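Local coordinates for nitrogenase molybdenum-iron protein alpha chain (Clostridium pasteurianum, PDB 4WES), which forms, with the beta chain, the molybdenum-iron component of nitrogenase, which reduces dinitrogen to ammonia at an iron-molybdenum cofactor held in the alpha chain, at the interface of chains A and B. Coordinates in Å, arbitrary orientation; residue numbers count along the deposited sequence, not the author numbering. Chains: chain A, Nitrogenase molybdenum-iron protein alpha chain; chain B, Nitrogenase molybdenum-iron protein beta chain.

The interface of chains A and B. Residues chain A 472, 477, 511-512, 515; chain B 304, 307.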
loop_
_atom_site.group_PDB
_atom_site.type_symbol
_atom_site.label_atom_id
_atom_site.label_comp_id
_atom_site.label_asym_id
_atom_site.label_seq_id
_atom_site.Cartn_x
_atom_site.Cartn_y
_atom_site.Cartn_z
ATOM N N GLN A 472 0.263 27.674 -3.257
ATOM C CA GLN A 472 0.819 26.957 -2.104
ATOM C C GLN A 472 2.343 26.790 -2.164
ATOM O O GLN A 472 2.980 26.752 -1.113
ATOM C CB GLN A 472 0.104 25.630 -1.881
ATOM C CG GLN A 472 -1.365 25.845 -1.586
ATOM C CD GLN A 472 -2.079 24.734 -0.862
ATOM O OE1 GLN A 472 -3.094 24.997 -0.189
ATOM N NE2 GLN A 472 -1.629 23.504 -1.002
ATOM N N LEU A 477 -2.042 29.317 1.782
ATOM C CA LEU A 477 -3.098 28.345 1.619
ATOM C C LEU A 477 -3.993 28.680 0.435
ATOM O O LEU A 477 -4.435 29.821 0.279
ATOM C CB LEU A 477 -3.966 28.326 2.876
ATOM C CG LEU A 477 -5.132 27.347 2.857
ATOM C CD1 LEU A 477 -4.653 25.912 2.855
ATOM C CD2 LEU A 477 -6.078 27.606 4.020
ATOM N N ALA A 511 3.001 22.093 8.593
ATOM C CA ALA A 511 4.103 22.189 7.632
ATOM C C ALA A 511 4.306 23.590 7.071
ATOM O O ALA A 511 5.392 23.896 6.584
ATOM C CB ALA A 511 3.921 21.184 6.505
ATOM N N TRP A 512 3.269 24.447 7.117
ATOM C CA TRP A 512 3.459 25.793 6.632
ATOM C C TRP A 512 4.620 26.506 7.337
ATOM O O TRP A 512 5.231 27.391 6.733
ATOM C CB TRP A 512 2.194 26.641 6.801
ATOM C CG TRP A 512 1.004 26.229 5.982
ATOM C CD1 TRP A 512 -0.184 25.798 6.445
ATOM C CD2 TRP A 512 0.912 26.201 4.550
ATOM N NE1 TRP A 512 -1.030 25.534 5.407
ATOM C CE2 TRP A 512 -0.391 25.780 4.225
ATOM C CE3 TRP A 512 1.779 26.564 3.514
ATOM C CZ2 TRP A 512 -0.830 25.666 2.913
ATOM C CZ3 TRP A 512 1.333 26.443 2.197
ATOM C CH2 TRP A 512 0.020 26.001 1.916
ATOM N N ILE A 515 8.796 25.291 6.246
ATOM C CA ILE A 515 9.297 25.379 4.883
ATOM C C ILE A 515 10.788 25.745 4.828
ATOM O O ILE A 515 11.517 25.196 4.007
ATOM C CB ILE A 515 8.429 26.357 4.094
ATOM C CG1 ILE A 515 7.040 25.750 3.871
ATOM C CG2 ILE A 515 9.066 26.741 2.776
ATOM C CD1 ILE A 515 6.010 26.660 3.257
ATOM N N ILE B 304 2.225 19.151 2.756
ATOM C CA ILE B 304 1.254 20.164 2.437
ATOM C C ILE B 304 0.236 19.599 1.430
ATOM O O ILE B 304 -0.987 19.762 1.639
ATOM C CB ILE B 304 1.919 21.444 1.926
ATOM C CG1 ILE B 304 2.755 22.067 3.041
ATOM C CG2 ILE B 304 0.857 22.437 1.466
ATOM C CD1 ILE B 304 3.663 23.195 2.607
ATOM N N GLN B 307 -2.232 17.320 3.150
ATOM C CA GLN B 307 -2.572 17.754 4.485
ATOM C C GLN B 307 -4.007 17.428 4.902
ATOM O O GLN B 307 -4.252 17.124 6.081
ATOM C CB GLN B 307 -2.321 19.249 4.682
ATOM C CG GLN B 307 -3.070 20.182 3.773
ATOM C CD GLN B 307 -4.216 20.949 4.338
ATOM O OE1 GLN B 307 -4.893 20.597 5.283
ATOM N NE2 GLN B 307 -4.194 22.233 3.944
HETATM O O HOH W 1 -2.935 21.088 0.092
#
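B:Ile304 sets the methyl tips of its two branches on one side of the A:Trp512 indole, over the rim of the benzo ring, and its side chain can be followed outward from CB. CB carries CG1 anti to the carbonyl carbon (chi1 -65°) and CG2 anti to the backbone N, a fork that points both branches at chain A. CG1 meets the methyl of A:Ala511, in the 3-10 helix 510-513, with A:Ala511 CB at 3.8 Å. The CG2 methyl stands over the CH2 corner of the benzo ring, at its rim and not its centre, 3.7 Å from A:Trp512 CH2. On another side the same methyl touches the A:Gln472 amide, whose NE2 lies 3.7 Å from B:Ile304 CG2. Beyond CG1 the chain runs extended (chi2 169°), which carries CD1 along the indole to the CE3-CZ3 bond. There it overhangs that edge from the same side of the ring, 4.0 Å from A:Trp512 CE3, with the A:Ile515 CD1 methyl next to it. The indole and B:Ile304 cross at about a right angle, and A:Gln472 O lies in the ring plane at its edge, a neighbour within chain A that borders the benzo side.

Polar contact is indirect. A:Gln472 sends NE2 to a water at 3.0 Å, with a nearly straight geometry of 171° at the hydrogen. That water lies 2.8 Å from B:Ile304 O, a carbonyl in the last turn of helix 290-305. Farther along, B:Gln307 crosses A:Leu477 at about a right angle. Its amide NE2 comes 3.9 Å from A:Leu477 CD1, a nitrogen against a methyl and therefore only a packing contact.

B:Ile304 hides 80 Å² of the 151 Å² summed over both chains, far more than B:Gln307 with 15 Å², whereas the chain A share is spread over several residues. The patch thus fits the end of a beta-chain helix against a C-terminal part of the alpha chain, and so contributes to the alpha-beta association within the tetramer.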